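Local coordinates for protein Exo-arabinanase (Penicillium chrysogenum, PDB 3A72) that probably trims arabinan from a chain end as an exo-1,5-alpha-L-arabinanase, a glycoside hydrolase, and binds arabinobiose in its pocket, at residues A[101-106]-A[150-155]; A[25-30]-A[82-87]; A[113-118]-A[131-136]. One frame throughout, in Å; residues are numbered along the deposited sequence.

Contact 1 (A[101-106]-A[150-155]); sequences LLAGSS and WEPFLL. With AHR (alpha-L-arabinofuranose), chain B.
Ala-103 meets Pro-152 and Leu-154 where two strands run antiparallel, 169° between their directions, with axes 6.8 Å apart. No hydrogen bond joins them, since each belongs to a different sheet; side chains alone fill the gap. Trp-150, near the start of strand 149-157, turns away from 101-106. Its CG stands beside the backbone N, anti to the carbonyl carbon (chi1 -42°), and its indole lies under the arabinofuranose of chain B, whose C5 sits 3.6 Å above the ring plane, over its centre. O3 also lies over this broad flat face, 3.2 Å from NE1. Glu-151 follows, its chain bent at chi2, and presents OE1 to O2 of the same sugar at 2.9 Å, a hydrogen bond not fully settled because the proton has a second acceptor nearby. Ser-166 also binds OE1. Next, Pro-152 points toward the first strand and lays CG against Ala-103 CB at 3.9 Å. Alanine's single methyl suits the place, lying against the proline ring; Pro-152 CG also comes within 4.2 Å of Gly-104 N. Phe-153 points away from 101-106, and its ring meets that of Phe-84. Leu-154 returns to the interface: its CD1 touches the Ala-103 methyl, CB, at 4.0 Å and the Leu-101 methylene, CB, at 4.2 Å. Branched and apolar, it suits a buried place where it also touches Cys-163 and Tyr-86. This is packing between neighbouring blades of a six-bladed beta-propeller, with the glycan pocket near the start of the blade's first strand.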
loop_
_atom_site.group_PDB
_atom_site.type_symbol
_atom_site.label_atom_id
_atom_site.label_comp_id
_atom_site.label_asym_id
_atom_site.label_seq_id
_atom_site.Cartn_x
_atom_site.Cartn_y
_atom_site.Cartn_z
ATOM N N LEU A 101 -0.333 3.538 13.471
ATOM C CA LEU A 101 0.013 2.145 13.313
ATOM C C LEU A 101 1.001 1.955 12.160
ATOM O O LEU A 101 0.961 2.663 11.153
ATOM C CB LEU A 101 -1.218 1.296 13.047
ATOM C CG LEU A 101 -2.311 1.409 14.103
ATOM C CD1 LEU A 101 -3.541 0.617 13.698
ATOM C CD2 LEU A 101 -1.777 0.931 15.460
ATOM N N LEU A 102 1.840 0.952 12.321
ATOM C CA LEU A 102 2.645 0.420 11.225
ATOM C C LEU A 102 2.404 -1.082 11.193
ATOM O O LEU A 102 2.625 -1.766 12.225
ATOM C CB LEU A 102 4.138 0.735 11.325
ATOM C CG LEU A 102 4.964 0.153 10.174
ATOM C CD1 LEU A 102 6.079 1.052 9.743
ATOM C CD2 LEU A 102 5.534 -1.222 10.506
ATOM N N ALA A 103 1.991 -1.604 10.048
ATOM C CA ALA A 103 2.032 -3.030 9.785
ATOM C C ALA A 103 3.175 -3.297 8.820
ATOM O O ALA A 103 3.483 -2.472 7.960
ATOM C CB ALA A 103 0.738 -3.538 9.219
ATOM N N GLY A 104 3.801 -4.465 8.892
ATOM C CA GLY A 104 4.828 -4.812 7.953
ATOM C C GLY A 104 5.356 -6.190 8.230
ATOM O O GLY A 104 4.973 -6.792 9.262
ATOM N N SER A 105 6.211 -6.726 7.361
ATOM C CA SER A 105 6.581 -8.116 7.456
ATOM C C SER A 105 7.980 -8.294 8.025
ATOM O O SER A 105 8.987 -7.819 7.476
ATOM C CB SER A 105 6.449 -8.772 6.091
ATOM O OG SER A 105 6.567 -10.176 6.246
ATOM N N SER A 106 8.036 -9.042 9.130
ATOM C CA SER A 106 9.241 -9.499 9.800
ATOM C C SER A 106 9.686 -10.780 9.146
ATOM O O SER A 106 8.932 -11.757 9.085
ATOM C CB SER A 106 8.884 -9.754 11.275
ATOM O OG SER A 106 9.921 -10.478 11.933
ATOM N N TRP A 150 1.883 -11.497 2.500
ATOM C CA TRP A 150 2.495 -10.286 1.970
ATOM C C TRP A 150 1.579 -9.072 2.063
ATOM O O TRP A 150 0.344 -9.190 1.974
ATOM C CB TRP A 150 2.766 -10.475 0.535
ATOM C CG TRP A 150 3.319 -11.681 -0.128
ATOM C CD1 TRP A 150 2.629 -12.644 -0.797
ATOM C CD2 TRP A 150 4.716 -12.006 -0.288
ATOM N NE1 TRP A 150 3.510 -13.520 -1.300
ATOM C CE2 TRP A 150 4.794 -13.168 -1.060
ATOM C CE3 TRP A 150 5.891 -11.422 0.168
ATOM C CZ2 TRP A 150 5.987 -13.735 -1.436
ATOM C CZ3 TRP A 150 7.106 -11.978 -0.228
ATOM C CH2 TRP A 150 7.125 -13.123 -1.024
ATOM N N GLU A 151 2.164 -7.882 2.070
ATOM C CA GLU A 151 1.497 -6.667 1.544
ATOM C C GLU A 151 0.255 -6.233 2.344
ATOM O O GLU A 151 -0.832 -6.064 1.776
ATOM C CB GLU A 151 1.179 -6.832 0.076
ATOM C CG GLU A 151 2.423 -7.015 -0.800
ATOM C CD GLU A 151 2.257 -7.947 -1.954
ATOM O OE1 GLU A 151 1.218 -8.569 -2.184
ATOM O OE2 GLU A 151 3.286 -8.111 -2.754
ATOM N N PRO A 152 0.387 -5.954 3.625
ATOM C CA PRO A 152 -0.759 -5.489 4.400
ATOM C C PRO A 152 -1.276 -4.110 3.951
ATOM O O PRO A 152 -0.490 -3.206 3.577
ATOM C CB PRO A 152 -0.239 -5.372 5.831
ATOM C CG PRO A 152 1.247 -5.146 5.658
ATOM C CD PRO A 152 1.622 -6.028 4.478
ATOM N N PHE A 153 -2.581 -3.960 4.053
ATOM C CA PHE A 153 -3.279 -2.690 3.862
ATOM C C PHE A 153 -4.300 -2.567 4.996
ATOM O O PHE A 153 -5.080 -3.507 5.191
ATOM C CB PHE A 153 -3.969 -2.628 2.479
ATOM C CG PHE A 153 -4.563 -1.254 2.205
ATOM C CD1 PHE A 153 -3.803 -0.302 1.557
ATOM C CD2 PHE A 153 -5.824 -0.927 2.651
ATOM C CE1 PHE A 153 -4.283 0.983 1.392
ATOM C CE2 PHE A 153 -6.310 0.370 2.492
ATOM C CZ PHE A 153 -5.543 1.301 1.880
ATOM N N LEU A 154 -4.273 -1.479 5.733
ATOM C CA LEU A 154 -5.112 -1.290 6.918
ATOM C C LEU A 154 -6.250 -0.298 6.655
ATOM O O LEU A 154 -6.026 0.736 6.037
ATOM C CB LEU A 154 -4.288 -0.771 8.102
ATOM C CG LEU A 154 -3.135 -1.666 8.575
ATOM C CD1 LEU A 154 -2.361 -1.014 9.696
ATOM C CD2 LEU A 154 -3.620 -3.049 9.034
ATOM N N LEU A 155 -7.428 -0.615 7.184
ATOM C CA LEU A 155 -8.599 0.248 7.044
ATOM C C LEU A 155 -9.491 0.041 8.259
ATOM O O LEU A 155 -9.816 -1.130 8.573
ATOM C CB LEU A 155 -9.332 -0.083 5.773
ATOM C CG LEU A 155 -10.634 0.711 5.472
ATOM C CD1 LEU A 155 -10.737 1.082 3.993
ATOM C CD2 LEU A 155 -11.824 -0.042 5.909
HETATM O O5 AHR B . 7.191 -10.131 -4.172
HETATM C C5 AHR B . 5.895 -10.475 -3.582
HETATM C C4 AHR B . 4.886 -10.570 -4.692
HETATM O O4 AHR B . 4.665 -9.251 -5.209
HETATM C C3 AHR B . 3.525 -11.062 -4.212
HETATM O O3 AHR B . 3.477 -12.498 -4.284
HETATM C C2 AHR B . 2.563 -10.386 -5.219
HETATM O O2 AHR B . 1.296 -10.057 -4.653
HETATM C C1 AHR B . 3.329 -9.160 -5.714
HETATM O O1 AHR B . 3.473 -9.202 -7.163
#

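Contact 2 (A[25-30]-A[82-87]); sequences YPRNEQ and QPFLYS. With AHR (alpha-L-arabinofuranose), chain C.
Tyr-25, Arg-27 and Glu-29 reach across to Gln-82, Pro-83, Phe-84 and Ser-87 between the first strands of two neighbouring blades of the six-bladed beta-propeller. The strands are nearly parallel, with axes 5.9 Å apart at closest, and side chains and waters rather than paired backbones fill the space. Glu-29 loses most surface. Its CB packs on Leu-85 CB, while CG, anti to the backbone N, leads toward Ser-87; carboxylate oxygen OE2 forms a salt bridge with Arg-319 and accepts from Gln-30 N. An acid suits this place because each oxygen finds its own donor. Tyr-25 offers a ring face to Gln-82, whose CA stands 3.7 Å from the ring centroid in a CH-pi contact, with CG 3.4 Å from CE1. The phenol OH meets water 1 at 2.7 Å, and this water may also donate to Pro-83 O. In Arg-27, chi2 (-71°) bends the chain and sets CD against the Phe-84 ring, with NE next to it. Guanidinium and ring planes stand almost perpendicular and meet edge to edge, Phe-84 CD1 3.8 Å from NE, while Tyr-25 CE2 covers one guanidinium face. NH1 donates to Pro-26 O and NH2 to Thr-315 OG1, so these buried N-H groups have acceptors. Beyond the ring, Gln-82 NE2 donates to O5 of the chain C arabinofuranose at 2.9 Å, which ties this edge to the glycan pocket. At the far end Ser-87 N gives an almost straight bond (173°) to Glu-29 OE1, 2.8 Å long, met on the anti side, 25° out of the carboxylate plane.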
loop_
_atom_site.group_PDB
_atom_site.type_symbol
_atom_site.label_atom_id
_atom_site.label_comp_id
_atom_site.label_asym_id
_atom_site.label_seq_id
_atom_site.Cartn_x
_atom_site.Cartn_y
_atom_site.Cartn_z
ATOM N N TYR A 25 9.138 0.063 -2.174
ATOM C CA TYR A 25 7.858 -0.106 -1.517
ATOM C C TYR A 25 7.514 1.112 -0.653
ATOM O O TYR A 25 7.516 1.060 0.584
ATOM C CB TYR A 25 7.802 -1.411 -0.722
ATOM C CG TYR A 25 6.406 -1.963 -0.524
ATOM C CD1 TYR A 25 5.986 -3.078 -1.259
ATOM C CD2 TYR A 25 5.487 -1.370 0.352
ATOM C CE1 TYR A 25 4.697 -3.609 -1.116
ATOM C CE2 TYR A 25 4.197 -1.910 0.502
ATOM C CZ TYR A 25 3.828 -3.003 -0.224
ATOM O OH TYR A 25 2.573 -3.582 -0.086
ATOM N N PRO A 26 7.232 2.257 -1.290
ATOM C CA PRO A 26 6.944 3.474 -0.532
ATOM C C PRO A 26 5.590 3.395 0.108
ATOM O O PRO A 26 4.613 2.998 -0.549
ATOM C CB PRO A 26 6.929 4.553 -1.617
ATOM C CG PRO A 26 6.415 3.814 -2.834
ATOM C CD PRO A 26 7.058 2.450 -2.746
ATOM N N ARG A 27 5.458 3.859 1.332
ATOM C CA ARG A 27 4.149 4.090 1.968
ATOM C C ARG A 27 4.263 5.395 2.749
ATOM O O ARG A 27 5.321 5.805 3.191
ATOM C CB ARG A 27 3.696 2.916 2.833
ATOM C CG ARG A 27 3.331 1.670 2.015
ATOM C CD ARG A 27 2.042 1.876 1.259
ATOM N NE ARG A 27 1.573 0.696 0.531
ATOM C CZ ARG A 27 1.839 0.443 -0.765
ATOM N NH1 ARG A 27 2.619 1.212 -1.484
ATOM N NH2 ARG A 27 1.269 -0.624 -1.313
ATOM N N ASN A 28 3.093 6.025 2.992
ATOM C CA ASN A 28 3.074 7.293 3.679
ATOM C C ASN A 28 1.760 7.437 4.450
ATOM O O ASN A 28 0.814 6.655 4.285
ATOM C CB ASN A 28 3.354 8.432 2.697
ATOM C CG ASN A 28 2.374 8.405 1.579
ATOM O OD1 ASN A 28 1.156 8.496 1.739
ATOM N ND2 ASN A 28 2.784 8.263 0.367
ATOM N N GLU A 29 1.712 8.453 5.277
ATOM C CA GLU A 29 0.495 8.825 5.994
ATOM C C GLU A 29 0.505 10.334 6.195
ATOM O O GLU A 29 1.566 10.932 6.294
ATOM C CB GLU A 29 0.361 8.080 7.327
ATOM C CG GLU A 29 -0.874 8.309 8.165
ATOM C CD GLU A 29 -2.156 7.976 7.443
ATOM O OE1 GLU A 29 -2.957 7.044 7.765
ATOM O OE2 GLU A 29 -2.457 8.780 6.537
ATOM N N GLN A 30 -0.670 10.929 6.288
ATOM C CA GLN A 30 -0.824 12.315 6.704
ATOM C C GLN A 30 -1.544 12.277 8.062
ATOM O O GLN A 30 -2.610 11.701 8.195
ATOM C CB GLN A 30 -1.612 13.154 5.697
ATOM C CG GLN A 30 -1.679 14.583 6.179
ATOM C CD GLN A 30 -2.375 15.502 5.213
ATOM O OE1 GLN A 30 -3.400 15.177 4.592
ATOM N NE2 GLN A 30 -1.823 16.708 5.038
ATOM N N GLN A 82 7.312 -4.581 2.921
ATOM C CA GLN A 82 5.898 -4.232 2.803
ATOM C C GLN A 82 5.315 -3.539 4.042
ATOM O O GLN A 82 4.319 -3.941 4.597
ATOM C CB GLN A 82 5.096 -5.488 2.445
ATOM C CG GLN A 82 5.551 -6.058 1.106
ATOM C CD GLN A 82 5.674 -7.561 1.032
ATOM O OE1 GLN A 82 5.033 -8.298 1.808
ATOM N NE2 GLN A 82 6.452 -8.032 0.079
ATOM N N PRO A 83 5.925 -2.394 4.420
ATOM C CA PRO A 83 5.347 -1.599 5.504
ATOM C C PRO A 83 4.030 -0.991 5.068
ATOM O O PRO A 83 3.666 -0.916 3.883
ATOM C CB PRO A 83 6.395 -0.496 5.719
ATOM C CG PRO A 83 6.990 -0.297 4.346
ATOM C CD PRO A 83 7.052 -1.717 3.788
ATOM N N PHE A 84 3.291 -0.478 6.042
ATOM C CA PHE A 84 2.051 0.274 5.819
ATOM C C PHE A 84 1.805 1.124 7.037
ATOM O O PHE A 84 1.721 0.600 8.155
ATOM C CB PHE A 84 0.827 -0.657 5.582
ATOM C CG PHE A 84 -0.346 0.141 5.099
ATOM C CD1 PHE A 84 -0.420 0.518 3.790
ATOM C CD2 PHE A 84 -1.336 0.593 5.947
ATOM C CE1 PHE A 84 -1.406 1.311 3.291
ATOM C CE2 PHE A 84 -2.358 1.388 5.475
ATOM C CZ PHE A 84 -2.413 1.750 4.155
ATOM N N LEU A 85 1.669 2.443 6.868
ATOM C CA LEU A 85 1.351 3.395 7.918
ATOM C C LEU A 85 -0.134 3.701 7.944
ATOM O O LEU A 85 -0.733 3.906 6.880
ATOM C CB LEU A 85 2.138 4.680 7.756
ATOM C CG LEU A 85 3.613 4.590 8.091
ATOM C CD1 LEU A 85 4.330 5.811 7.524
ATOM C CD2 LEU A 85 3.806 4.532 9.606
ATOM N N TYR A 86 -0.718 3.807 9.151
ATOM C CA TYR A 86 -2.147 4.125 9.231
ATOM C C TYR A 86 -2.473 4.865 10.536
ATOM O O TYR A 86 -2.293 4.308 11.626
ATOM C CB TYR A 86 -2.984 2.857 9.198
ATOM C CG TYR A 86 -4.455 3.088 9.037
ATOM C CD1 TYR A 86 -4.971 3.874 8.007
ATOM C CD2 TYR A 86 -5.382 2.528 9.910
ATOM C CE1 TYR A 86 -6.318 4.096 7.854
ATOM C CE2 TYR A 86 -6.764 2.721 9.755
ATOM C CZ TYR A 86 -7.204 3.494 8.737
ATOM O OH TYR A 86 -8.590 3.662 8.593
ATOM N N SER A 87 -2.918 6.090 10.412
ATOM C CA SER A 87 -3.404 6.891 11.557
ATOM C C SER A 87 -4.846 6.500 11.794
ATOM O O SER A 87 -5.700 6.679 10.914
ATOM C CB SER A 87 -3.245 8.368 11.244
ATOM O OG SER A 87 -3.726 9.168 12.299
HETATM O O5 AHR C . 8.106 -6.137 -1.404
HETATM C C5 AHR C . 9.319 -6.882 -1.713
HETATM C C4 AHR C . 9.035 -7.797 -2.886
HETATM O O4 AHR C . 8.041 -8.789 -2.458
HETATM C C3 AHR C . 10.233 -8.674 -3.225
HETATM O O3 AHR C . 11.150 -8.004 -4.113
HETATM C C2 AHR C . 9.535 -9.829 -3.973
HETATM O O2 AHR C . 10.297 -11.057 -3.928
HETATM C C1 AHR C . 8.213 -9.989 -3.209
HETATM O O HOH W 1 2.070 -3.282 2.542
HETATM O O HOH W 2 0.734 3.788 4.401
HETATM O O HOH W 3 -2.867 5.262 5.625
#

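Contact 3 (A[113-118]-A[131-136]); sequences STDIVL and VSHIAA
Ile-116 and Leu-118 pair with the antiparallel strand 131-136 through backbone hydrogen bonds. Ile-116 N binds Ala-135 O at 2.8 Å, and Leu-118 N binds Ser-132 O equally closely. On the return side each carbonyl oxygen receives two donors: Ile-116 O takes Ile-134 N at 2.7 Å and, weakly, Ala-135 N, while Leu-118 O takes Val-131 N at 2.8 Å and, weakly, Ser-132 N. Two residues facing one define two classic beta bulges, and Val-131 and Ile-134, with psi near -55°, supply the helix-like kink each requires. Two CA-H...O contacts add to the pairing: Ala-136 CA approaches Thr-114 O and Val-117 CA approaches Ser-132 O. Apolar packing is gathered on the face carrying Ile-116 and Leu-118. Ile-134 turns its CD1 between them, 4.0 Å from Ile-116 CG2 and 4.1 Å from Leu-118 CB; its CG1 is anti to the carbonyl carbon (chi1 -52°). Long branched aliphatics suit this face, which is buried against the next blade. Polar side chains look to partners elsewhere. Ser-132 keeps its small hydroxyl beside Leu-118 CB and is hydrogen-bonded to Leu-186 O and Trp-189. Asp-115, on the opposite face beside His-133, has OD2 bound by Asn-75; the imidazole's orientation is doubtful. The two strands form a hairpin, and the turn joining them carries an Asp-box sequence, as in sialidases. Strand 131-136 is the last of its four-stranded blade; strand 114-118 lies inside it, bonded on its other side to strand 100-106, while Ile-116 and Leu-118 press on Val-149, Pro-152 and Leu-154 of strand 149-157.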
loop_
_atom_site.group_PDB
_atom_site.type_symbol
_atom_site.label_atom_id
_atom_site.label_comp_id
_atom_site.label_asym_id
_atom_site.label_seq_id
_atom_site.Cartn_x
_atom_site.Cartn_y
_atom_site.Cartn_z
ATOM N N SER A 113 10.729 -17.164 6.236
ATOM C CA SER A 113 9.385 -17.007 6.786
ATOM C C SER A 113 8.924 -15.575 6.610
ATOM O O SER A 113 9.728 -14.692 6.377
ATOM C CB SER A 113 9.354 -17.418 8.253
ATOM O OG SER A 113 10.252 -16.646 9.037
ATOM N N THR A 114 7.620 -15.394 6.788
ATOM C CA THR A 114 6.952 -14.093 6.739
ATOM C C THR A 114 6.058 -13.929 7.952
ATOM O O THR A 114 5.457 -14.896 8.415
ATOM C CB THR A 114 6.152 -13.955 5.419
ATOM O OG1 THR A 114 5.395 -15.164 5.193
ATOM C CG2 THR A 114 7.047 -13.707 4.243
ATOM N N ASP A 115 5.953 -12.723 8.479
ATOM C CA ASP A 115 5.164 -12.472 9.668
ATOM C C ASP A 115 4.736 -11.014 9.649
ATOM O O ASP A 115 5.548 -10.109 9.926
ATOM C CB ASP A 115 5.961 -12.799 10.911
ATOM C CG ASP A 115 5.265 -12.649 12.199
ATOM O OD1 ASP A 115 4.077 -12.345 12.288
ATOM O OD2 ASP A 115 5.950 -12.887 13.269
ATOM N N ILE A 116 3.484 -10.772 9.302
ATOM C CA ILE A 116 2.925 -9.415 9.297
ATOM C C ILE A 116 2.615 -9.064 10.730
ATOM O O ILE A 116 1.728 -9.692 11.361
ATOM C CB ILE A 116 1.696 -9.302 8.394
ATOM C CG1 ILE A 116 2.043 -9.617 6.956
ATOM C CG2 ILE A 116 1.088 -7.921 8.542
ATOM C CD1 ILE A 116 0.825 -9.776 6.055
ATOM N N VAL A 117 3.344 -8.086 11.239
ATOM C CA VAL A 117 3.264 -7.606 12.624
ATOM C C VAL A 117 2.728 -6.176 12.635
ATOM O O VAL A 117 2.819 -5.443 11.649
ATOM C CB VAL A 117 4.614 -7.717 13.310
ATOM C CG1 VAL A 117 5.018 -9.186 13.480
ATOM C CG2 VAL A 117 5.705 -6.894 12.647
ATOM N N LEU A 118 2.172 -5.806 13.774
ATOM C CA LEU A 118 1.550 -4.523 14.022
ATOM C C LEU A 118 2.253 -3.814 15.184
ATOM O O LEU A 118 2.314 -4.369 16.283
ATOM C CB LEU A 118 0.034 -4.677 14.321
ATOM C CG LEU A 118 -0.739 -3.378 14.392
ATOM C CD1 LEU A 118 -0.851 -2.721 13.060
ATOM C CD2 LEU A 118 -2.108 -3.651 15.008
ATOM N N VAL A 131 2.404 -4.476 19.095
ATOM C CA VAL A 131 1.043 -4.778 19.519
ATOM C C VAL A 131 0.670 -6.217 19.286
ATOM O O VAL A 131 0.233 -6.899 20.247
ATOM C CB VAL A 131 0.012 -3.825 18.838
ATOM C CG1 VAL A 131 -1.361 -4.147 19.372
ATOM C CG2 VAL A 131 0.347 -2.360 19.069
ATOM N N SER A 132 0.788 -6.735 18.057
ATOM C CA SER A 132 0.376 -8.101 17.798
ATOM C C SER A 132 0.973 -8.594 16.472
ATOM O O SER A 132 1.372 -7.813 15.613
ATOM C CB SER A 132 -1.123 -8.210 17.781
ATOM O OG SER A 132 -1.603 -7.452 16.732
ATOM N N HIS A 133 0.948 -9.923 16.345
ATOM C CA HIS A 133 1.073 -10.542 15.035
ATOM C C HIS A 133 -0.297 -10.542 14.376
ATOM O O HIS A 133 -1.291 -10.861 15.021
ATOM C CB HIS A 133 1.471 -11.999 15.161
ATOM C CG HIS A 133 2.797 -12.207 15.801
ATOM N ND1 HIS A 133 3.145 -12.373 17.151
ATOM C CD2 HIS A 133 3.939 -12.255 15.139
ATOM C CE1 HIS A 133 4.481 -12.516 17.236
ATOM N NE2 HIS A 133 4.995 -12.443 16.009
ATOM N N ILE A 134 -0.344 -10.208 13.088
ATOM C CA ILE A 134 -1.600 -10.321 12.307
ATOM C C ILE A 134 -1.670 -11.689 11.653
ATOM O O ILE A 134 -2.643 -12.422 11.830
ATOM C CB ILE A 134 -1.673 -9.162 11.270
ATOM C CG1 ILE A 134 -1.454 -7.798 11.926
ATOM C CG2 ILE A 134 -2.996 -9.258 10.538
ATOM C CD1 ILE A 134 -1.680 -6.585 11.062
ATOM N N ALA A 135 -0.632 -12.041 10.880
ATOM C CA ALA A 135 -0.670 -13.248 10.060
ATOM C C ALA A 135 0.747 -13.628 9.705
ATOM O O ALA A 135 1.525 -12.757 9.338
ATOM C CB ALA A 135 -1.455 -12.989 8.767
ATOM N N ALA A 136 1.066 -14.920 9.748
ATOM C CA ALA A 136 2.411 -15.405 9.462
ATOM C C ALA A 136 2.335 -16.532 8.440
ATOM O O ALA A 136 1.325 -17.227 8.328
ATOM C CB ALA A 136 3.141 -15.829 10.697
#

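All three contacts share the blade built from strands 82-87, 100-106, 114-121 and 129-137: contact 2 packs its first strand against the preceding blade, contact 1 its second strand against the following one, and contact 3 joins its last two. Centres of contacts 1 and 2, and of 1 and 3, lie about 8 Å apart; contacts 2 and 3 are about 16 Å apart. Tyr-25, Gln-82 and Glu-151 all take a left-handed backbone (phi 60° to 71°) just before a proline, at the glycan pocket. Gln-82 OE1 accepts from Glu-151 N at 2.9 Å, joining contacts 1 and 2 beside the two sugars, which probably form one arabinobiose.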